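Long-range contacts in histidinol-phosphatase (Listeria monocytogenes serotype 4b str. H7858, PDB 6NLR), which probably hydrolyses histidinol phosphate to histidinol and phosphate in histidine biosynthesis, using a trinuclear metal centre of the PHP family: residues Glu39-Ser44 with Ile90-Asp95; Cys185-Gln190 with Leu228-Cys233; Leu221-Ala226 with Gly234-Pro239. All blocks are in the same frame, centred on the assembly; numbering follows the deposited sequence.

Contact 1 of 3, residues Glu39-Ser44 with Ile90-Asp95. With MN (manganese (II) ion), chain D; MN (manganese (II) ion), chain E; CO (cobalt (II) ion), chain F.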
loop_
_atom_site.group_PDB
_atom_site.type_symbol
_atom_site.label_atom_id
_atom_site.label_comp_id
_atom_site.label_asym_id
_atom_site.label_seq_id
_atom_site.Cartn_x
_atom_site.Cartn_y
_atom_site.Cartn_z
ATOM N N GLU A 39 -4.837 -5.185 6.970
ATOM C CA GLU A 39 -6.016 -4.311 6.822
ATOM C C GLU A 39 -5.592 -2.855 7.056
ATOM O O GLU A 39 -4.628 -2.605 7.830
ATOM C CB GLU A 39 -7.116 -4.752 7.778
ATOM C CG GLU A 39 -8.431 -4.106 7.449
ATOM C CD GLU A 39 -8.787 -4.248 5.971
ATOM O OE1 GLU A 39 -9.334 -5.292 5.608
ATOM O OE2 GLU A 39 -8.479 -3.305 5.212
ATOM N N HIS A 40 -6.287 -1.909 6.425
ATOM C CA HIS A 40 -6.045 -0.464 6.658
ATOM C C HIS A 40 -6.173 -0.118 8.140
ATOM O O HIS A 40 -7.236 -0.404 8.734
ATOM C CB HIS A 40 -7.032 0.366 5.862
ATOM C CG HIS A 40 -6.862 0.167 4.408
ATOM N ND1 HIS A 40 -5.791 0.708 3.733
ATOM C CD2 HIS A 40 -7.618 -0.495 3.512
ATOM C CE1 HIS A 40 -5.895 0.393 2.452
ATOM N NE2 HIS A 40 -7.005 -0.348 2.298
ATOM N N ALA A 41 -5.135 0.486 8.723
ATOM C CA ALA A 41 -5.172 0.976 10.120
ATOM C C ALA A 41 -6.145 2.145 10.191
ATOM O O ALA A 41 -6.197 2.933 9.256
ATOM C CB ALA A 41 -3.805 1.401 10.585
ATOM N N PRO A 42 -6.911 2.303 11.288
ATOM C CA PRO A 42 -7.736 3.493 11.495
ATOM C C PRO A 42 -6.969 4.820 11.326
ATOM O O PRO A 42 -5.829 4.907 11.770
ATOM C CB PRO A 42 -8.207 3.345 12.952
ATOM C CG PRO A 42 -8.210 1.847 13.190
ATOM C CD PRO A 42 -7.023 1.335 12.388
ATOM N N LEU A 43 -7.586 5.813 10.673
ATOM C CA LEU A 43 -6.948 7.149 10.477
ATOM C C LEU A 43 -7.015 7.949 11.772
ATOM O O LEU A 43 -7.917 7.715 12.552
ATOM C CB LEU A 43 -7.639 7.920 9.360
ATOM C CG LEU A 43 -7.617 7.254 7.989
ATOM C CD1 LEU A 43 -8.372 8.114 6.990
ATOM C CD2 LEU A 43 -6.195 7.038 7.529
ATOM N N SER A 44 -6.054 8.840 11.999
ATOM C CA SER A 44 -6.107 9.883 13.053
ATOM C C SER A 44 -7.407 10.684 12.880
ATOM O O SER A 44 -7.668 11.139 11.744
ATOM C CB SER A 44 -4.885 10.771 12.989
ATOM O OG SER A 44 -5.208 12.086 13.400
ATOM N N ILE A 90 -0.690 -11.453 10.478
ATOM C CA ILE A 90 -1.722 -10.437 10.786
ATOM C C ILE A 90 -1.016 -9.119 11.064
ATOM O O ILE A 90 -0.109 -9.071 11.876
ATOM C CB ILE A 90 -2.587 -10.885 11.971
ATOM C CG1 ILE A 90 -3.172 -12.281 11.733
ATOM C CG2 ILE A 90 -3.660 -9.842 12.235
ATOM C CD1 ILE A 90 -3.862 -12.879 12.932
ATOM N N GLY A 91 -1.457 -8.062 10.415
ATOM C CA GLY A 91 -0.960 -6.710 10.703
ATOM C C GLY A 91 -1.808 -5.680 10.013
ATOM O O GLY A 91 -3.024 -5.914 9.823
ATOM N N PHE A 92 -1.200 -4.553 9.686
ATOM C CA PHE A 92 -1.898 -3.415 9.061
ATOM C C PHE A 92 -1.142 -2.936 7.839
ATOM O O PHE A 92 0.113 -3.015 7.797
ATOM C CB PHE A 92 -2.002 -2.264 10.063
ATOM C CG PHE A 92 -2.797 -2.617 11.288
ATOM C CD1 PHE A 92 -4.184 -2.693 11.233
ATOM C CD2 PHE A 92 -2.153 -2.914 12.478
ATOM C CE1 PHE A 92 -4.923 -3.046 12.354
ATOM C CE2 PHE A 92 -2.896 -3.226 13.607
ATOM C CZ PHE A 92 -4.272 -3.288 13.541
ATOM N N GLU A 93 -1.908 -2.415 6.885
ATOM C CA GLU A 93 -1.438 -1.400 5.930
ATOM C C GLU A 93 -1.578 -0.072 6.669
ATOM O O GLU A 93 -2.725 0.415 6.853
ATOM C CB GLU A 93 -2.206 -1.415 4.619
ATOM C CG GLU A 93 -1.541 -0.517 3.585
ATOM C CD GLU A 93 -2.230 -0.456 2.239
ATOM O OE1 GLU A 93 -3.278 -1.115 2.099
ATOM O OE2 GLU A 93 -1.703 0.243 1.338
ATOM N N VAL A 94 -0.442 0.443 7.127
ATOM C CA VAL A 94 -0.358 1.669 7.948
ATOM C C VAL A 94 -0.197 2.852 7.000
ATOM O O VAL A 94 0.750 2.861 6.216
ATOM C CB VAL A 94 0.785 1.560 8.964
ATOM C CG1 VAL A 94 0.850 2.789 9.845
ATOM C CG2 VAL A 94 0.643 0.295 9.810
ATOM N N ASP A 95 -1.099 3.825 7.085
ATOM C CA ASP A 95 -0.935 5.114 6.373
ATOM C C ASP A 95 0.264 5.841 6.980
ATOM O O ASP A 95 0.314 5.990 8.230
ATOM C CB ASP A 95 -2.196 5.970 6.456
ATOM C CG ASP A 95 -3.184 5.597 5.379
ATOM O OD1 ASP A 95 -3.054 6.134 4.244
ATOM O OD2 ASP A 95 -4.009 4.724 5.664
HETATM MN MN MN D . -8.001 -0.789 0.457
HETATM MN MN MN E . -2.609 1.079 -0.337
HETATM CO CO CO F . -3.760 -2.247 0.318
HETATM O O HOH W 1 -3.601 2.041 4.795
HETATM O O HOH W 2 -3.883 3.817 8.035
HETATM O O HOH W 3 -3.365 1.907 -2.371
HETATM O O HOH W 4 -2.827 -0.630 -0.858
#
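The imidazole of His40 and the carboxylate of Glu93 run side by side in the same direction, their planes 27° apart, with Glu93 OE1 3.0 Å from His40 CE1. At the ring's edge, in its plane, water 1 accepts from His40 ND1 and donates to Glu93 O and Asp95 OD2, which fixes the ring's rotation and leaves NE2 to bind a manganese at 2.1 Å. The edge of the Phe92 ring meets Glu39 O, 3.4 Å from Phe92 CD1, while Ala41 CB packs on Phe92 CB. Strands 34-40 and 87-95 pair in parallel between these groups, with His40 and Glu93 on one face of the sheet and Glu39 and Phe92 on the other: Glu93 N donates to Glu39 O (2.9 Å) and Ala41 N to Glu93 O (3.1 Å, 165°). Their C-terminal ends carry the metal ligands, as in the barrel-like PHP fold. Glu93, extended with CG anti to the backbone N (chi1 -171°), bridges two metals, OE1 on cobalt at 2.2 Å and OE2 on the second manganese at 2.1 Å; OE2 is also hydrogen-bonded to Ser121 OG. His6, His8 and Asp258 also bind the cobalt, His123 and His181 that manganese. Asp95 OD1 is hydrogen-bonded to His123 ND1.

Contact 2 of 3, residues Cys185-Gln190 with Leu228-Cys233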
loop_
_atom_site.group_PDB
_atom_site.type_symbol
_atom_site.label_atom_id
_atom_site.label_comp_id
_atom_site.label_asym_id
_atom_site.label_seq_id
_atom_site.Cartn_x
_atom_site.Cartn_y
_atom_site.Cartn_z
ATOM N N CYS A 185 1.387 7.085 -7.602
ATOM C CA CYS A 185 1.215 8.301 -8.446
ATOM C C CYS A 185 0.916 7.921 -9.909
ATOM O O CYS A 185 0.510 8.838 -10.657
ATOM C CB CYS A 185 2.449 9.196 -8.368
ATOM S SG CYS A 185 4.005 8.401 -8.887
ATOM N N GLN A 186 1.018 6.642 -10.289
ATOM C CA GLN A 186 0.719 6.165 -11.678
ATOM C C GLN A 186 -0.673 5.520 -11.775
ATOM O O GLN A 186 -1.043 5.073 -12.870
ATOM C CB GLN A 186 1.788 5.175 -12.163
ATOM C CG GLN A 186 3.209 5.706 -12.053
ATOM C CD GLN A 186 3.440 7.020 -12.762
ATOM O OE1 GLN A 186 3.981 7.968 -12.189
ATOM N NE2 GLN A 186 3.031 7.094 -14.029
ATOM N N LYS A 187 -1.449 5.495 -10.690
ATOM C CA LYS A 187 -2.738 4.753 -10.687
ATOM C C LYS A 187 -3.689 5.314 -11.749
ATOM O O LYS A 187 -4.447 4.508 -12.320
ATOM C CB LYS A 187 -3.406 4.766 -9.316
ATOM C CG LYS A 187 -4.740 4.036 -9.285
ATOM C CD LYS A 187 -5.316 3.888 -7.917
ATOM C CE LYS A 187 -6.655 3.174 -7.914
ATOM N NZ LYS A 187 -7.128 3.047 -6.519
ATOM N N PHE A 188 -3.661 6.629 -12.039
ATOM C CA PHE A 188 -4.592 7.250 -13.023
ATOM C C PHE A 188 -3.816 7.797 -14.216
ATOM O O PHE A 188 -4.309 8.702 -14.922
ATOM C CB PHE A 188 -5.428 8.309 -12.320
ATOM C CG PHE A 188 -6.210 7.763 -11.157
ATOM C CD1 PHE A 188 -7.153 6.748 -11.337
ATOM C CD2 PHE A 188 -5.969 8.231 -9.881
ATOM C CE1 PHE A 188 -7.843 6.227 -10.255
ATOM C CE2 PHE A 188 -6.691 7.738 -8.808
ATOM C CZ PHE A 188 -7.616 6.740 -8.999
ATOM N N GLN A 189 -2.626 7.240 -14.416
ATOM C CA GLN A 189 -1.674 7.547 -15.512
ATOM C C GLN A 189 -2.382 7.996 -16.797
ATOM O O GLN A 189 -2.082 9.086 -17.356
ATOM C CB GLN A 189 -1.037 6.208 -15.878
ATOM C CG GLN A 189 0.440 6.283 -15.891
ATOM C CD GLN A 189 1.050 4.916 -15.914
ATOM O OE1 GLN A 189 2.162 4.828 -15.469
ATOM N NE2 GLN A 189 0.373 3.890 -16.432
ATOM N N GLN A 190 -3.243 7.124 -17.300
ATOM C CA GLN A 190 -3.757 7.225 -18.692
ATOM C C GLN A 190 -4.761 8.384 -18.756
ATOM O O GLN A 190 -4.928 8.933 -19.842
ATOM C CB GLN A 190 -4.280 5.861 -19.151
ATOM C CG GLN A 190 -3.225 4.731 -19.105
ATOM C CD GLN A 190 -2.051 4.705 -20.098
ATOM O OE1 GLN A 190 -1.832 5.585 -20.957
ATOM N NE2 GLN A 190 -1.247 3.649 -19.985
ATOM N N LEU A 228 -2.281 -3.441 -12.418
ATOM C CA LEU A 228 -2.558 -4.176 -13.684
ATOM C C LEU A 228 -4.078 -4.239 -13.915
ATOM O O LEU A 228 -4.497 -4.349 -15.074
ATOM C CB LEU A 228 -1.960 -5.590 -13.608
ATOM C CG LEU A 228 -0.434 -5.685 -13.520
ATOM C CD1 LEU A 228 -0.013 -7.137 -13.328
ATOM C CD2 LEU A 228 0.240 -5.062 -14.747
ATOM N N PHE A 229 -4.881 -4.202 -12.846
ATOM C CA PHE A 229 -6.354 -4.415 -12.883
ATOM C C PHE A 229 -7.109 -3.097 -12.634
ATOM O O PHE A 229 -8.344 -3.145 -12.501
ATOM C CB PHE A 229 -6.689 -5.550 -11.910
ATOM C CG PHE A 229 -5.921 -6.811 -12.244
ATOM C CD1 PHE A 229 -6.401 -7.694 -13.200
ATOM C CD2 PHE A 229 -4.677 -7.071 -11.682
ATOM C CE1 PHE A 229 -5.685 -8.828 -13.555
ATOM C CE2 PHE A 229 -3.947 -8.198 -12.052
ATOM C CZ PHE A 229 -4.451 -9.067 -12.996
ATOM N N LYS A 230 -6.401 -1.962 -12.561
ATOM C CA LYS A 230 -7.036 -0.617 -12.487
ATOM C C LYS A 230 -7.153 -0.078 -13.908
ATOM O O LYS A 230 -6.166 -0.010 -14.639
ATOM C CB LYS A 230 -6.263 0.341 -11.573
ATOM C CG LYS A 230 -6.018 -0.169 -10.161
ATOM C CD LYS A 230 -7.271 -0.575 -9.403
ATOM C CE LYS A 230 -6.924 -1.090 -8.015
ATOM N NZ LYS A 230 -8.111 -1.537 -7.246
ATOM N N PRO A 231 -8.368 0.329 -14.333
ATOM C CA PRO A 231 -8.607 0.659 -15.739
ATOM C C PRO A 231 -7.761 1.829 -16.283
ATOM O O PRO A 231 -7.558 1.841 -17.493
ATOM C CB PRO A 231 -10.120 0.966 -15.789
ATOM C CG PRO A 231 -10.499 1.330 -14.352
ATOM C CD PRO A 231 -9.555 0.524 -13.479
ATOM N N LEU A 232 -7.266 2.756 -15.437
ATOM C CA LEU A 232 -6.468 3.935 -15.918
ATOM C C LEU A 232 -4.985 3.811 -15.517
ATOM O O LEU A 232 -4.186 4.814 -15.759
ATOM C CB LEU A 232 -7.105 5.242 -15.416
ATOM C CG LEU A 232 -8.544 5.453 -15.906
ATOM C CD1 LEU A 232 -9.278 6.509 -15.112
ATOM C CD2 LEU A 232 -8.569 5.758 -17.407
ATOM N N CYS A 233 -4.600 2.638 -14.966
ATOM C CA CYS A 233 -3.182 2.310 -14.621
ATOM C C CYS A 233 -2.589 1.373 -15.680
ATOM O O CYS A 233 -2.012 1.906 -16.632
ATOM C CB CYS A 233 -3.059 1.724 -13.218
ATOM S SG CYS A 233 -1.343 1.551 -12.676
HETATM O O HOH W 5 -7.141 3.302 -12.562
HETATM O O HOH W 6 -9.318 1.262 -7.375
#
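Backbone hydrogen bonding joins Gln190 and Leu232: Gln190 N points almost straight at Leu232 O (2.9 Å, 175°), in the plane of that carbonyl. A second backbone link runs through water 5, which donates to Lys187 O and accepts from Leu232 N. Among the side-chain polar groups, Gln186 NE2 donates to Gln189 OE1 at 2.8 Å, in the plane of both amides, while Gln186 OE1 accepts from Gln156 NE2; Gln189 NE2 then lies 3.1 Å from Cys233 O. Water 6 accepts from both Lys187 NZ and Lys230 NZ, which are 4.7 Å apart; Lys187 NZ also donates to Asp135 O. The two lysine side chains cross at an oblique angle, Lys187 CE touching CG and CD of Lys230. Lys187 CG sits over the centre of one face of the Phe188 ring, and Phe188 CD1 touches Leu232 CD1 at 4.3 Å, beside Ala138 of helix 138-149. Cys233 CB comes to 3.2 Å from Lys187 O. Each segment contains a type I beta turn, Gln186-Gln189 and Lys230-Cys233, and the pair joins two loops that follow strands 178-179 and 220-224, the Lys187 side chain about 5 Å from a bound sulfate and that of Lys230 about 8 Å from a bound manganese.

Contact 3 of 3, residues Leu221-Ala226 with Gly234-Pro239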
loop_
_atom_site.group_PDB
_atom_site.type_symbol
_atom_site.label_atom_id
_atom_site.label_comp_id
_atom_site.label_asym_id
_atom_site.label_seq_id
_atom_site.Cartn_x
_atom_site.Cartn_y
_atom_site.Cartn_z
ATOM N N LEU A 221 10.280 -4.044 -0.429
ATOM C CA LEU A 221 9.236 -3.398 -1.251
ATOM C C LEU A 221 8.094 -4.374 -1.524
ATOM O O LEU A 221 8.349 -5.561 -1.789
ATOM C CB LEU A 221 9.856 -2.884 -2.547
ATOM C CG LEU A 221 10.887 -1.777 -2.355
ATOM C CD1 LEU A 221 11.555 -1.417 -3.669
ATOM C CD2 LEU A 221 10.229 -0.574 -1.702
ATOM N N ASP A 222 6.875 -3.836 -1.408
ATOM C CA ASP A 222 5.584 -4.384 -1.896
ATOM C C ASP A 222 5.659 -4.404 -3.422
ATOM O O ASP A 222 5.712 -3.308 -4.014
ATOM C CB ASP A 222 4.470 -3.498 -1.331
ATOM C CG ASP A 222 3.017 -3.818 -1.667
ATOM O OD1 ASP A 222 2.659 -5.005 -1.635
ATOM O OD2 ASP A 222 2.240 -2.837 -1.891
ATOM N N PHE A 223 5.727 -5.580 -4.039
ATOM C CA PHE A 223 5.607 -5.709 -5.514
ATOM C C PHE A 223 4.114 -5.900 -5.775
ATOM O O PHE A 223 3.596 -7.033 -5.684
ATOM C CB PHE A 223 6.455 -6.843 -6.090
ATOM C CG PHE A 223 6.353 -6.960 -7.592
ATOM C CD1 PHE A 223 5.247 -7.555 -8.200
ATOM C CD2 PHE A 223 7.352 -6.468 -8.408
ATOM C CE1 PHE A 223 5.156 -7.673 -9.574
ATOM C CE2 PHE A 223 7.251 -6.570 -9.791
ATOM C CZ PHE A 223 6.155 -7.169 -10.376
ATOM N N ASN A 224 3.433 -4.787 -6.043
ATOM C CA ASN A 224 1.956 -4.702 -5.975
ATOM C C ASN A 224 1.356 -4.801 -7.394
ATOM O O ASN A 224 1.647 -3.941 -8.249
ATOM C CB ASN A 224 1.599 -3.469 -5.166
ATOM C CG ASN A 224 0.127 -3.347 -4.851
ATOM O OD1 ASN A 224 -0.717 -3.560 -5.724
ATOM N ND2 ASN A 224 -0.167 -3.002 -3.605
ATOM N N THR A 225 0.539 -5.821 -7.633
ATOM C CA THR A 225 -0.045 -6.137 -8.959
ATOM C C THR A 225 -1.413 -5.484 -9.152
ATOM O O THR A 225 -1.942 -5.572 -10.281
ATOM C CB THR A 225 -0.097 -7.649 -9.191
ATOM O OG1 THR A 225 -0.906 -8.220 -8.144
ATOM C CG2 THR A 225 1.308 -8.225 -9.228
ATOM N N ALA A 226 -1.940 -4.779 -8.154
ATOM C CA ALA A 226 -3.293 -4.170 -8.237
ATOM C C ALA A 226 -3.391 -3.244 -9.462
ATOM O O ALA A 226 -4.450 -3.196 -10.067
ATOM C CB ALA A 226 -3.615 -3.415 -6.974
ATOM N N GLY A 234 -2.731 0.043 -15.514
ATOM C CA GLY A 234 -2.220 -0.981 -16.447
ATOM C C GLY A 234 -0.787 -1.400 -16.136
ATOM O O GLY A 234 -0.201 -2.096 -16.968
ATOM N N GLU A 235 -0.232 -0.993 -14.985
ATOM C CA GLU A 235 1.189 -1.214 -14.616
ATOM C C GLU A 235 1.319 -1.778 -13.184
ATOM O O GLU A 235 0.470 -1.467 -12.339
ATOM C CB GLU A 235 1.900 0.135 -14.773
ATOM C CG GLU A 235 3.405 0.039 -14.742
ATOM C CD GLU A 235 3.953 -1.008 -15.687
ATOM O OE1 GLU A 235 3.905 -2.250 -15.338
ATOM O OE2 GLU A 235 4.396 -0.585 -16.776
ATOM N N THR A 236 2.380 -2.548 -12.918
ATOM C CA THR A 236 2.751 -2.966 -11.536
ATOM C C THR A 236 3.280 -1.750 -10.777
ATOM O O THR A 236 3.799 -0.812 -11.403
ATOM C CB THR A 236 3.773 -4.104 -11.497
ATOM O OG1 THR A 236 4.920 -3.614 -12.190
ATOM C CG2 THR A 236 3.243 -5.379 -12.117
ATOM N N TYR A 237 3.147 -1.778 -9.462
ATOM C CA TYR A 237 3.785 -0.793 -8.562
ATOM C C TYR A 237 4.906 -1.531 -7.852
ATOM O O TYR A 237 4.619 -2.356 -6.974
ATOM C CB TYR A 237 2.814 -0.216 -7.514
ATOM C CG TYR A 237 1.436 0.223 -7.964
ATOM C CD1 TYR A 237 1.241 1.352 -8.738
ATOM C CD2 TYR A 237 0.293 -0.449 -7.538
ATOM C CE1 TYR A 237 -0.029 1.779 -9.104
ATOM C CE2 TYR A 237 -0.988 -0.013 -7.853
ATOM C CZ TYR A 237 -1.152 1.118 -8.627
ATOM O OH TYR A 237 -2.393 1.591 -8.944
ATOM N N PRO A 238 6.200 -1.275 -8.169
ATOM C CA PRO A 238 6.622 -0.315 -9.185
ATOM C C PRO A 238 6.731 -0.971 -10.565
ATOM O O PRO A 238 6.562 -2.186 -10.710
ATOM C CB PRO A 238 7.966 0.149 -8.625
ATOM C CG PRO A 238 8.518 -1.064 -7.876
ATOM C CD PRO A 238 7.334 -1.913 -7.492
ATOM N N PRO A 239 7.022 -0.194 -11.626
ATOM C CA PRO A 239 7.308 -0.752 -12.945
ATOM C C PRO A 239 8.703 -1.399 -13.051
ATOM O O PRO A 239 9.538 -1.218 -12.202
ATOM C CB PRO A 239 7.218 0.448 -13.887
ATOM C CG PRO A 239 7.449 1.641 -13.032
ATOM C CD PRO A 239 7.097 1.267 -11.610
#
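Asn224 lies beside Tyr237, both side chains pointing the same way with amide and ring planes 70° apart. From the backbone outward, Asn224 CB is 3.7 Å from Tyr237 O and also touches Tyr237 CD2. CG, anti to the backbone N (chi1 -172°), reaches the edge of the tyrosine ring in its plane, 4.0 Å from Tyr237 CD2. At the tip the amide divides its work. OD1 lies near the ring plane, 3.7 Å from Tyr237 CD2, and accepts in its own carbonyl plane from Ala226 N at 3.0 Å, which closes an Asx turn where the chain leaves strand 220-224. ND2 donates to Asp222 OD2 on the syn side (167°), OD2 lying in the amide plane, and also to Asp258 OD2, while Asp222 OD2 accepts from His181 N as well. With both ends gripped, the amide is held against rotation, and because Asp258 binds the cobalt, Asn224 is a second-shell residue of the metal centre.

Asn224 and Tyr237 also pair through their backbones, in a single antiparallel hydrogen-bonded bridge, Asn224 N to Tyr237 O and Tyr237 N to Asn224 O, both 2.9 Å and nearly straight. The loop before helix 240-248 is thereby fastened to the C-terminal end of the middle strand of the three-stranded parallel sheet, in this protein of the PHP family (TIM-barrel clan). The peptide bond between Tyr237 and Pro238 is cis, and Pro238 CD packs against Asp222 O. Thr236 CG2, anti to its carbonyl carbon, is 3.8 Å from Phe223 CZ, set obliquely to the ring. Thr236 OG1 donates to Pro238 O from above the carbonyl plane and is hydrogen-bonded to Lys275 NZ. Farther along, Tyr237 CE2 touches Ala226 CB at 4.4 Å.

Overall arrangement
Contact 1 closes before the others open and lies in the larger, mixed sheet, between strands 34-40 and 87-95. Contacts 2 and 3 belong to the other half of the chain and alternate along it, sharing the loop between strand 220-224 and helix 240-248. Their centres are about 11 Å apart and they touch, Lys187 CB meeting Tyr237 OH at 3.4 Å. Contact 1 lies across the chain's centre from both, its centre about 23 Å from that of contact 2 and about 19 Å from that of contact 3. The metals tie the half with contact 1 to the half with contacts 2 and 3, with ligands such as Glu93 and Asp258 coming from both.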